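Local coordinates for AA9 family lytic polysaccharide monooxygenase B (PDB 5NNS), which uses a single copper ion to cleave cellulose chains oxidatively, giving C1-oxidised products with hydrogen peroxide or oxygen as cosubstrate, at residues I29-W33 / E169-L173; S46-N50 / F166-C170; S102-F107 / Y187-L191; S142-A146 / V175-A181. All coordinates share one frame; numbering follows the deposited sequence.

Interactions 1 and 2 sit side by side on strand 165-176, centres 9 Å apart, sharing E169, C170 and one water; both bring parts of the long loop between strands 12-15 and 63-66 onto it. Interaction 4 lies at the far end of that strand, its centre about 21 and 25 Å from theirs. Interaction 3 joins the start of strand 106-116, in the same sheet, to the C-terminal loop region, its centre about 13 and 18 Å from those of interactions 2 and 4. Along the chain interactions 1 and 2 cross both others, while interaction 4 is nested inside the loop closed by interaction 3. Loops distant in sequence are thus fastened to one sheet of the beta-sandwich.

Interaction 1. Residues I29-W33 / E169-L173; sequences IQREW and ECAQL
I29, Q30 and R31 lay a short piece of loop along strand 165-176 of the AA9 beta-sandwich, roughly antiparallel to it and joined through a single bridge between Q30 and A171. Two backbone bonds hold it: Q172 N to I29 O (2.9 Å) and R31 N to C170 O (2.9 Å). A water carries the pairing one step further, giving to R31 O and taking from C170 N.

Side chains add a grip at each end. R31 NE meets Q172 OE1 at 3.0 Å on a lone pair of the amide, in the carbonyl plane, although guanidinium and amide are turned 64° apart. The chain of R31 bends at chi2 (-55°) to bring NE there, and its outer nitrogens go on to the carbonyl oxygens of C96, A99 and G53. At the other end E169 lies over one face of the W33 indole: CG makes a CH-pi contact 3.5 Å from the centroid of the five-membered ring, almost on its normal, and OE2 is 3.3 Å from W33 CE3 above the rim. The indole is fixed at its edge by Q30, where W33 NE1 donates to OE1 across 2.9 Å, in the ring plane but above the amide plane. Q30 OE1 also takes F17 N, and Q30 NE2 reaches V4 O and Y7 OH.

E169 OE1 accepts V4 N, a link to strand 4-9, which starts three residues after the copper ligand H1. With N50 on E169 OE2 and S62 on Q172 NE2, the polar ends of Q30, R31, E169 and Q172 are all paired, and R31, surrounded by neutral carbonyl oxygens, probably keeps its positive charge.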
loop_
_atom_site.group_PDB
_atom_site.type_symbol
_atom_site.label_atom_id
_atom_site.label_comp_id
_atom_site.label_asym_id
_atom_site.label_seq_id
_atom_site.Cartn_x
_atom_site.Cartn_y
_atom_site.Cartn_z
ATOM N N ILE A 29 -14.705 -3.699 -1.922
ATOM C CA ILE A 29 -13.759 -4.252 -0.950
ATOM C C ILE A 29 -12.810 -3.182 -0.392
ATOM O O ILE A 29 -12.206 -3.376 0.667
ATOM C CB ILE A 29 -12.941 -5.439 -1.514
ATOM C CG1 ILE A 29 -12.065 -5.029 -2.714
ATOM C CG2 ILE A 29 -13.871 -6.588 -1.880
ATOM C CD1 ILE A 29 -10.992 -6.047 -3.035
ATOM N N GLN A 30 -12.689 -2.068 -1.112
ATOM C CA GLN A 30 -11.741 -1.014 -0.789
ATOM C C GLN A 30 -12.284 -0.035 0.254
ATOM O O GLN A 30 -13.476 0.279 0.254
ATOM C CB GLN A 30 -11.377 -0.250 -2.060
ATOM C CG GLN A 30 -10.009 0.390 -2.009
ATOM C CD GLN A 30 -9.670 1.150 -3.261
ATOM O OE1 GLN A 30 -10.524 1.831 -3.836
ATOM N NE2 GLN A 30 -8.412 1.059 -3.685
ATOM N N ARG A 31 -11.398 0.443 1.131
ATOM C CA ARG A 31 -11.727 1.508 2.077
ATOM C C ARG A 31 -11.840 2.841 1.344
ATOM O O ARG A 31 -11.190 3.054 0.312
ATOM C CB ARG A 31 -10.677 1.611 3.194
ATOM C CG ARG A 31 -10.674 0.451 4.182
ATOM C CD ARG A 31 -12.048 0.231 4.803
ATOM N NE ARG A 31 -11.988 -0.500 6.071
ATOM C CZ ARG A 31 -11.760 0.041 7.271
ATOM N NH1 ARG A 31 -11.547 1.349 7.422
ATOM N NH2 ARG A 31 -11.740 -0.741 8.342
ATOM N N GLU A 32 -12.681 3.726 1.882
ATOM C CA GLU A 32 -12.980 5.005 1.246
ATOM C C GLU A 32 -11.735 5.878 1.183
ATOM O O GLU A 32 -11.067 6.069 2.189
ATOM C CB GLU A 32 -14.084 5.738 2.013
ATOM C CG GLU A 32 -14.316 7.194 1.615
ATOM C CD GLU A 32 -15.490 7.830 2.346
ATOM O OE1 GLU A 32 -16.201 7.120 3.089
ATOM O OE2 GLU A 32 -15.703 9.048 2.187
ATOM N N TRP A 33 -11.433 6.390 -0.005
ATOM C CA TRP A 33 -10.415 7.421 -0.178
ATOM C C TRP A 33 -10.996 8.491 -1.091
ATOM O O TRP A 33 -11.529 8.180 -2.149
ATOM C CB TRP A 33 -9.107 6.824 -0.725
ATOM C CG TRP A 33 -9.203 6.097 -2.052
ATOM C CD1 TRP A 33 -9.758 4.873 -2.286
ATOM C CD2 TRP A 33 -8.688 6.547 -3.308
ATOM N NE1 TRP A 33 -9.630 4.540 -3.612
ATOM C CE2 TRP A 33 -8.971 5.548 -4.261
ATOM C CE3 TRP A 33 -8.007 7.699 -3.719
ATOM C CZ2 TRP A 33 -8.615 5.670 -5.612
ATOM C CZ3 TRP A 33 -7.637 7.824 -5.065
ATOM C CH2 TRP A 33 -7.943 6.808 -5.991
ATOM N N GLU A 169 -3.818 3.072 -0.408
ATOM C CA GLU A 169 -5.195 2.559 -0.384
ATOM C C GLU A 169 -5.235 1.206 0.308
ATOM O O GLU A 169 -4.225 0.503 0.367
ATOM C CB GLU A 169 -5.788 2.449 -1.790
ATOM C CG GLU A 169 -6.382 3.737 -2.333
ATOM C CD GLU A 169 -5.345 4.723 -2.832
ATOM O OE1 GLU A 169 -4.428 4.309 -3.574
ATOM O OE2 GLU A 169 -5.458 5.925 -2.500
ATOM N N CYS A 170 -6.414 0.863 0.829
ATOM C CA CYS A 170 -6.643 -0.381 1.572
ATOM C C CYS A 170 -7.801 -1.177 0.997
ATOM O O CYS A 170 -8.791 -0.600 0.557
ATOM C CB CYS A 170 -6.956 -0.064 3.028
ATOM S SG CYS A 170 -5.528 0.534 3.950
ATOM N N ALA A 171 -7.666 -2.502 1.022
ATOM C CA ALA A 171 -8.727 -3.432 0.629
ATOM C C ALA A 171 -8.911 -4.471 1.729
ATOM O O ALA A 171 -7.930 -4.906 2.331
ATOM C CB ALA A 171 -8.367 -4.108 -0.681
ATOM N N GLN A 172 -10.160 -4.861 1.992
ATOM C CA GLN A 172 -10.458 -5.889 3.000
ATOM C C GLN A 172 -10.398 -7.283 2.380
ATOM O O GLN A 172 -10.985 -7.520 1.325
ATOM C CB GLN A 172 -11.830 -5.652 3.645
ATOM C CG GLN A 172 -11.897 -4.367 4.458
ATOM C CD GLN A 172 -13.153 -4.214 5.307
ATOM O OE1 GLN A 172 -13.375 -3.161 5.894
ATOM N NE2 GLN A 172 -13.967 -5.258 5.387
ATOM N N LEU A 173 -9.677 -8.193 3.032
ATOM C CA LEU A 173 -9.599 -9.587 2.603
ATOM C C LEU A 173 -10.065 -10.534 3.705
ATOM O O LEU A 173 -9.996 -10.207 4.891
ATOM C CB LEU A 173 -8.168 -9.972 2.228
ATOM C CG LEU A 173 -7.395 -9.124 1.221
ATOM C CD1 LEU A 173 -5.987 -9.679 1.089
ATOM C CD2 LEU A 173 -8.100 -9.083 -0.124
HETATM O O HOH W 1 -8.175 3.118 1.021
#

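Interaction 2. Residues S46-N50 / F166-C170; sequences SISCN and FYPEC
C49 and C170 are joined directly, SG to SG at 2.0 Å, in a disulfide with chi3 of -79° that ties the 46-50 loop to strand 165-176. Beside it N50 ND2 serves two acceptors, P168 O at 2.9 Å and E169 OE2 at 3.0 Å. The carboxylate oxygen is met on its anti side and lies near the plane of the asparagine amide, whereas P168 O is tilted from that plane. These two oxygens are themselves close together, so the shared amide probably eases their mutual repulsion.

Further along, I47 sets CD1 over one face of the F166 ring, a CH-pi contact 4.0 Å from its centroid; CG1 stands anti to the backbone N (chi1 -161°) and the extended chain carries the methyl across. P168 CG packs against I47 O at 3.3 Å. A water held by C170 N gives to C49 O at 3.0 Å, joining the two segments once more.

R152 positions the turn from outside, bonding to the carbonyls of I47 and S48. Y167, between F166 and P168, turns to the other side of the strand and completes the copper site with H1 and H80. Strand 147-157 flanks the contact through I150, R152 and L156, while W106 of strand 106-116 packs against both cysteines.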
loop_
_atom_site.group_PDB
_atom_site.type_symbol
_atom_site.label_atom_id
_atom_site.label_comp_id
_atom_site.label_asym_id
_atom_site.label_seq_id
_atom_site.Cartn_x
_atom_site.Cartn_y
_atom_site.Cartn_z
ATOM N N SER A 46 -4.246 9.506 9.160
ATOM C CA SER A 46 -4.941 8.712 8.137
ATOM C C SER A 46 -4.018 8.068 7.081
ATOM O O SER A 46 -4.488 7.647 6.021
ATOM C CB SER A 46 -5.969 9.605 7.438
ATOM O OG SER A 46 -6.906 10.112 8.374
ATOM N N ILE A 47 -2.719 7.978 7.360
ATOM C CA ILE A 47 -1.772 7.435 6.378
ATOM C C ILE A 47 -1.949 5.925 6.131
ATOM O O ILE A 47 -1.517 5.426 5.088
ATOM C CB ILE A 47 -0.299 7.790 6.721
ATOM C CG1 ILE A 47 0.597 7.641 5.472
ATOM C CG2 ILE A 47 0.207 6.969 7.909
ATOM C CD1 ILE A 47 1.973 8.255 5.599
ATOM N N SER A 48 -2.599 5.211 7.061
ATOM C CA SER A 48 -2.854 3.778 6.893
ATOM C C SER A 48 -3.732 3.475 5.679
ATOM O O SER A 48 -3.340 2.679 4.827
ATOM C CB SER A 48 -3.474 3.155 8.149
ATOM O OG SER A 48 -4.677 3.805 8.515
ATOM N N CYS A 49 -4.900 4.118 5.596
ATOM C CA CYS A 49 -5.860 3.841 4.519
ATOM C C CYS A 49 -6.401 5.082 3.810
ATOM O O CYS A 49 -7.466 5.034 3.188
ATOM C CB CYS A 49 -6.986 2.957 5.063
ATOM S SG CYS A 49 -6.382 1.350 5.624
ATOM N N ASN A 50 -5.624 6.169 3.861
ATOM C CA ASN A 50 -5.941 7.448 3.216
ATOM C C ASN A 50 -7.055 8.200 3.936
ATOM O O ASN A 50 -7.565 7.733 4.949
ATOM C CB ASN A 50 -6.277 7.264 1.721
ATOM C CG ASN A 50 -5.663 8.344 0.842
ATOM O OD1 ASN A 50 -5.584 9.518 1.233
ATOM N ND2 ASN A 50 -5.241 7.957 -0.358
ATOM N N PHE A 166 2.898 10.310 -0.148
ATOM C CA PHE A 166 2.385 8.985 0.141
ATOM C C PHE A 166 0.999 8.839 -0.476
ATOM O O PHE A 166 0.133 9.696 -0.269
ATOM C CB PHE A 166 2.298 8.774 1.653
ATOM C CG PHE A 166 3.620 8.897 2.355
ATOM C CD1 PHE A 166 4.444 7.791 2.502
ATOM C CD2 PHE A 166 4.047 10.117 2.871
ATOM C CE1 PHE A 166 5.669 7.899 3.146
ATOM C CE2 PHE A 166 5.262 10.229 3.520
ATOM C CZ PHE A 166 6.077 9.117 3.655
ATOM N N TYR A 167 0.800 7.767 -1.241
ATOM C CA TYR A 167 -0.494 7.461 -1.863
ATOM C C TYR A 167 -0.920 6.055 -1.447
ATOM O O TYR A 167 -0.591 5.083 -2.134
ATOM C CB TYR A 167 -0.394 7.524 -3.378
ATOM C CG TYR A 167 -0.057 8.877 -3.950
ATOM C CD1 TYR A 167 -1.053 9.818 -4.189
ATOM C CD2 TYR A 167 1.252 9.201 -4.289
ATOM C CE1 TYR A 167 -0.750 11.050 -4.740
ATOM C CE2 TYR A 167 1.568 10.430 -4.836
ATOM C CZ TYR A 167 0.561 11.345 -5.074
ATOM O OH TYR A 167 0.862 12.571 -5.598
ATOM N N PRO A 168 -1.632 5.938 -0.307
ATOM C CA PRO A 168 -2.054 4.637 0.197
ATOM C C PRO A 168 -3.517 4.325 -0.071
ATOM O O PRO A 168 -4.352 5.213 0.026
ATOM C CB PRO A 168 -1.832 4.783 1.700
ATOM C CG PRO A 168 -2.121 6.221 1.969
ATOM C CD PRO A 168 -1.868 6.991 0.700
ATOM N N GLU A 169 -3.818 3.072 -0.408
ATOM C CA GLU A 169 -5.195 2.559 -0.384
ATOM C C GLU A 169 -5.235 1.206 0.308
ATOM O O GLU A 169 -4.225 0.503 0.367
ATOM C CB GLU A 169 -5.788 2.449 -1.790
ATOM C CG GLU A 169 -6.382 3.737 -2.333
ATOM C CD GLU A 169 -5.345 4.723 -2.832
ATOM O OE1 GLU A 169 -4.428 4.309 -3.574
ATOM O OE2 GLU A 169 -5.458 5.925 -2.500
ATOM N N CYS A 170 -6.414 0.863 0.829
ATOM C CA CYS A 170 -6.643 -0.381 1.572
ATOM C C CYS A 170 -7.801 -1.177 0.997
ATOM O O CYS A 170 -8.791 -0.600 0.557
ATOM C CB CYS A 170 -6.956 -0.064 3.028
ATOM S SG CYS A 170 -5.528 0.534 3.950
HETATM O O HOH W 1 -8.175 3.118 1.021
#

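Interaction 3. Residues S102-F107 / Y187-L191; sequences SSLEWF and YLVKL
W106 and V189 form an antiparallel hydrogen-bonded pair, a single bridge by which the loop region after strand 165-176 is laid against the start of strand 106-116 in the beta-sandwich. W106 N reaches V189 O at 2.7 Å, nearly straight, and V189 N returns to W106 O at 2.9 Å. The next residue, F107, makes its backbone bond to M89, so 187-191 and strand 85-91 flank this strand on its two sides.

Beyond the bridge, one water links L191 N, 3.0 Å from it, to the carbonyl oxygens of L104 and, more weakly, S102. It also takes a weak bond from W106 NE1 in the indole plane, which also makes a weak bond to T101 O. S102 CA meets L191 O in a CA-H...O contact of 3.5 Å.

Two leucines enclose the indole. L191 CD1 makes a CH-pi contact over one face, 3.7 Å from the centroid of the five-membered ring and 13° off its normal, the side chains crossing at about a right angle; L104 CB covers the opposite face. L188 is separate: CD2 lies 3.9 Å from F107 CB, and CD1 is 3.3 Å from the carboxylate oxygen E105 OE2.

K190 starts away from the partner segment but is bent at chi2 (-80°) and again at chi3. That double bend passes CD by L104 O and brings NZ 3.3 Å from S103 O, above the carbonyl plane instead of on a lone pair.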
loop_
_atom_site.group_PDB
_atom_site.type_symbol
_atom_site.label_atom_id
_atom_site.label_comp_id
_atom_site.label_asym_id
_atom_site.label_seq_id
_atom_site.Cartn_x
_atom_site.Cartn_y
_atom_site.Cartn_z
ATOM N N SER A 102 -5.672 2.575 11.742
ATOM C CA SER A 102 -4.533 3.217 12.413
ATOM C C SER A 102 -4.047 2.495 13.678
ATOM O O SER A 102 -2.933 2.759 14.138
ATOM C CB SER A 102 -4.864 4.673 12.761
ATOM O OG SER A 102 -5.983 4.752 13.629
ATOM N N SER A 103 -4.870 1.604 14.238
ATOM C CA SER A 103 -4.494 0.818 15.416
ATOM C C SER A 103 -3.893 -0.547 15.087
ATOM O O SER A 103 -3.476 -1.258 15.997
ATOM C CB SER A 103 -5.714 0.621 16.323
ATOM O OG SER A 103 -6.644 -0.274 15.738
ATOM N N LEU A 104 -3.837 -0.917 13.809
ATOM C CA LEU A 104 -3.424 -2.266 13.428
ATOM C C LEU A 104 -1.910 -2.413 13.379
ATOM O O LEU A 104 -1.167 -1.422 13.347
ATOM C CB LEU A 104 -4.032 -2.662 12.079
ATOM C CG LEU A 104 -5.558 -2.503 11.972
ATOM C CD1 LEU A 104 -6.034 -2.968 10.604
ATOM C CD2 LEU A 104 -6.286 -3.249 13.087
ATOM N N GLU A 105 -1.473 -3.672 13.386
ATOM C CA GLU A 105 -0.066 -4.025 13.237
ATOM C C GLU A 105 0.203 -4.399 11.787
ATOM O O GLU A 105 -0.269 -5.433 11.307
ATOM C CB GLU A 105 0.294 -5.183 14.160
ATOM C CG GLU A 105 0.435 -4.775 15.611
ATOM C CD GLU A 105 0.695 -5.966 16.508
ATOM O OE1 GLU A 105 -0.271 -6.703 16.815
ATOM O OE2 GLU A 105 1.864 -6.163 16.906
ATOM N N TRP A 106 0.971 -3.556 11.104
ATOM C CA TRP A 106 1.217 -3.691 9.667
ATOM C C TRP A 106 2.534 -4.380 9.401
ATOM O O TRP A 106 3.552 -4.017 9.994
ATOM C CB TRP A 106 1.235 -2.314 9.004
ATOM C CG TRP A 106 -0.049 -1.620 9.162
ATOM C CD1 TRP A 106 -0.410 -0.788 10.180
ATOM C CD2 TRP A 106 -1.183 -1.718 8.297
ATOM N NE1 TRP A 106 -1.696 -0.337 9.991
ATOM C CE2 TRP A 106 -2.196 -0.901 8.846
ATOM C CE3 TRP A 106 -1.439 -2.409 7.106
ATOM C CZ2 TRP A 106 -3.448 -0.754 8.243
ATOM C CZ3 TRP A 106 -2.688 -2.260 6.500
ATOM C CH2 TRP A 106 -3.676 -1.440 7.074
ATOM N N PHE A 107 2.508 -5.355 8.490
ATOM C CA PHE A 107 3.719 -6.002 7.987
ATOM C C PHE A 107 3.786 -5.877 6.465
ATOM O O PHE A 107 2.762 -5.856 5.780
ATOM C CB PHE A 107 3.815 -7.471 8.435
ATOM C CG PHE A 107 2.666 -8.338 7.990
ATOM C CD1 PHE A 107 1.481 -8.384 8.727
ATOM C CD2 PHE A 107 2.772 -9.128 6.850
ATOM C CE1 PHE A 107 0.420 -9.182 8.318
ATOM C CE2 PHE A 107 1.711 -9.932 6.439
ATOM C CZ PHE A 107 0.535 -9.958 7.176
ATOM N N TYR A 187 8.982 -7.253 12.511
ATOM C CA TYR A 187 8.450 -6.857 11.191
ATOM C C TYR A 187 7.203 -5.991 11.286
ATOM O O TYR A 187 6.774 -5.431 10.281
ATOM C CB TYR A 187 8.108 -8.090 10.362
ATOM C CG TYR A 187 9.303 -8.911 9.981
ATOM C CD1 TYR A 187 9.814 -9.872 10.850
ATOM C CD2 TYR A 187 9.929 -8.731 8.750
ATOM C CE1 TYR A 187 10.914 -10.636 10.501
ATOM C CE2 TYR A 187 11.032 -9.488 8.388
ATOM C CZ TYR A 187 11.522 -10.441 9.264
ATOM O OH TYR A 187 12.615 -11.199 8.913
ATOM N N LEU A 188 6.625 -5.891 12.485
ATOM C CA LEU A 188 5.342 -5.229 12.688
ATOM C C LEU A 188 5.531 -3.754 13.041
ATOM O O LEU A 188 6.351 -3.414 13.894
ATOM C CB LEU A 188 4.547 -5.947 13.784
ATOM C CG LEU A 188 4.246 -7.434 13.536
ATOM C CD1 LEU A 188 3.563 -8.066 14.741
ATOM C CD2 LEU A 188 3.394 -7.623 12.287
ATOM N N VAL A 189 4.780 -2.887 12.362
ATOM C CA VAL A 189 4.805 -1.443 12.617
ATOM C C VAL A 189 3.390 -0.867 12.635
ATOM O O VAL A 189 2.421 -1.539 12.281
ATOM C CB VAL A 189 5.671 -0.684 11.575
ATOM C CG1 VAL A 189 7.112 -1.173 11.630
ATOM C CG2 VAL A 189 5.108 -0.825 10.162
ATOM N N LYS A 190 3.294 0.387 13.054
ATOM C CA LYS A 190 2.048 1.138 13.059
ATOM C C LYS A 190 2.076 2.174 11.942
ATOM O O LYS A 190 3.152 2.588 11.480
ATOM C CB LYS A 190 1.875 1.852 14.398
ATOM C CG LYS A 190 1.889 0.948 15.631
ATOM C CD LYS A 190 0.558 0.243 15.880
ATOM C CE LYS A 190 0.291 0.103 17.377
ATOM N NZ LYS A 190 -0.712 -0.958 17.716
ATOM N N LEU A 191 0.884 2.594 11.528
ATOM C CA LEU A 191 0.709 3.621 10.503
ATOM C C LEU A 191 -0.363 4.623 10.941
ATOM O O LEU A 191 -1.545 4.273 10.916
ATOM C CB LEU A 191 0.314 2.971 9.171
ATOM C CG LEU A 191 1.432 2.158 8.501
ATOM C CD1 LEU A 191 0.868 1.329 7.359
ATOM C CD2 LEU A 191 2.564 3.064 8.015
HETATM O O HOH W 2 -1.365 1.023 12.766
#

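Interaction 4. Residues S142-A146 / V175-A181; sequences SSLAA and VTGGEGA
S143 and A181 face each other flank to flank, S143 OG 3.5 Å from A181 CB, while E179 lies along the other side of the serine and brings OE1 to 3.2 Å from S143 CB. The small groups that follow meet backbone: A145 CB rests 3.5 Å from A181 O, and A146 CB lies between the carbonyl oxygens of V175 and G177. L144 is turned the other way, into the protein. Its chi1 near 180° swings CG away from the backbone N, and chi2 of 61° then turns CD2 to within 4.3 Å of V175 CG1; both side chains also touch Y149.

Behind these contacts the backbones are bridged once, L144 with A181. S143 O accepts A181 N at 2.9 Å and, weakly, E179 N; A145 N gives to A181 O at 2.8 Å. All three glycines have positive phi; at G178 the place of a CB is taken by L144 O, 3.3 Å from G178 CA. A water inside the bend takes A146 N and G180 N and gives to G177 O.

V175 and G147 are bonded backbone to backbone, so the two segments diverge from neighbouring strands. This is a glycine-rich loop at the end of strand 165-176 folding back over the approach to strand 147-157, at the surface, at one end of the beta-sandwich, away from the copper site.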
loop_
_atom_site.group_PDB
_atom_site.type_symbol
_atom_site.label_atom_id
_atom_site.label_comp_id
_atom_site.label_asym_id
_atom_site.label_seq_id
_atom_site.Cartn_x
_atom_site.Cartn_y
_atom_site.Cartn_z
ATOM N N SER A 142 2.246 -17.579 1.221
ATOM C CA SER A 142 1.689 -18.948 1.281
ATOM C C SER A 142 1.406 -19.443 2.699
ATOM O O SER A 142 0.393 -20.103 2.934
ATOM C CB SER A 142 2.643 -19.941 0.608
ATOM O OG SER A 142 2.906 -19.581 -0.738
ATOM N N SER A 143 2.298 -19.100 3.630
ATOM C CA SER A 143 2.223 -19.556 5.022
ATOM C C SER A 143 1.295 -18.757 5.951
ATOM O O SER A 143 1.047 -19.194 7.083
ATOM C CB SER A 143 3.626 -19.535 5.628
ATOM O OG SER A 143 4.118 -18.207 5.681
ATOM N N LEU A 144 0.794 -17.605 5.493
ATOM C CA LEU A 144 0.081 -16.664 6.362
ATOM C C LEU A 144 -1.099 -17.331 7.073
ATOM O O LEU A 144 -1.844 -18.096 6.455
ATOM C CB LEU A 144 -0.405 -15.459 5.549
ATOM C CG LEU A 144 -1.154 -14.329 6.261
ATOM C CD1 LEU A 144 -0.280 -13.676 7.317
ATOM C CD2 LEU A 144 -1.633 -13.294 5.252
ATOM N N ALA A 145 -1.256 -17.042 8.365
ATOM C CA ALA A 145 -2.352 -17.594 9.160
ATOM C C ALA A 145 -3.691 -17.122 8.610
ATOM O O ALA A 145 -3.839 -15.950 8.258
ATOM C CB ALA A 145 -2.219 -17.184 10.620
ATOM N N ALA A 146 -4.660 -18.033 8.526
ATOM C CA ALA A 146 -6.015 -17.676 8.083
ATOM C C ALA A 146 -6.592 -16.587 8.985
ATOM O O ALA A 146 -6.333 -16.563 10.192
ATOM C CB ALA A 146 -6.928 -18.899 8.069
ATOM N N VAL A 175 -8.610 -14.129 4.399
ATOM C CA VAL A 175 -7.553 -15.055 4.006
ATOM C C VAL A 175 -7.901 -16.443 4.530
ATOM O O VAL A 175 -8.124 -16.615 5.727
ATOM C CB VAL A 175 -6.173 -14.589 4.525
ATOM C CG1 VAL A 175 -5.088 -15.617 4.231
ATOM C CG2 VAL A 175 -5.810 -13.247 3.900
ATOM N N THR A 176 -7.951 -17.419 3.625
ATOM C CA THR A 176 -8.292 -18.805 3.958
ATOM C C THR A 176 -7.074 -19.700 3.754
ATOM O O THR A 176 -6.106 -19.299 3.112
ATOM C CB THR A 176 -9.452 -19.318 3.080
ATOM O OG1 THR A 176 -9.031 -19.392 1.710
ATOM C CG2 THR A 176 -10.668 -18.397 3.190
ATOM N N GLY A 177 -7.129 -20.913 4.298
ATOM C CA GLY A 177 -6.028 -21.866 4.178
ATOM C C GLY A 177 -4.814 -21.403 4.963
ATOM O O GLY A 177 -4.942 -20.989 6.112
ATOM N N GLY A 178 -3.641 -21.468 4.339
ATOM C CA GLY A 178 -2.398 -21.032 4.967
ATOM C C GLY A 178 -1.710 -22.114 5.772
ATOM O O GLY A 178 -2.047 -23.288 5.661
ATOM N N GLU A 179 -0.721 -21.708 6.565
ATOM C CA GLU A 179 0.056 -22.614 7.413
ATOM C C GLU A 179 0.272 -22.003 8.802
ATOM O O GLU A 179 1.283 -22.282 9.454
ATOM C CB GLU A 179 1.417 -22.933 6.762
ATOM C CG GLU A 179 1.354 -23.519 5.346
ATOM C CD GLU A 179 2.715 -23.594 4.653
ATOM O OE1 GLU A 179 3.512 -22.636 4.771
ATOM O OE2 GLU A 179 2.987 -24.610 3.970
ATOM N N GLY A 180 -0.670 -21.166 9.250
ATOM C CA GLY A 180 -0.644 -20.581 10.591
ATOM C C GLY A 180 0.493 -19.637 10.970
ATOM O O GLY A 180 0.631 -19.290 12.145
ATOM N N ALA A 181 1.291 -19.200 9.995
ATOM C CA ALA A 181 2.431 -18.328 10.269
ATOM C C ALA A 181 1.975 -16.878 10.454
ATOM O O ALA A 181 1.073 -16.407 9.755
ATOM C CB ALA A 181 3.454 -18.429 9.150
HETATM O O HOH W 3 -3.414 -20.632 8.252
#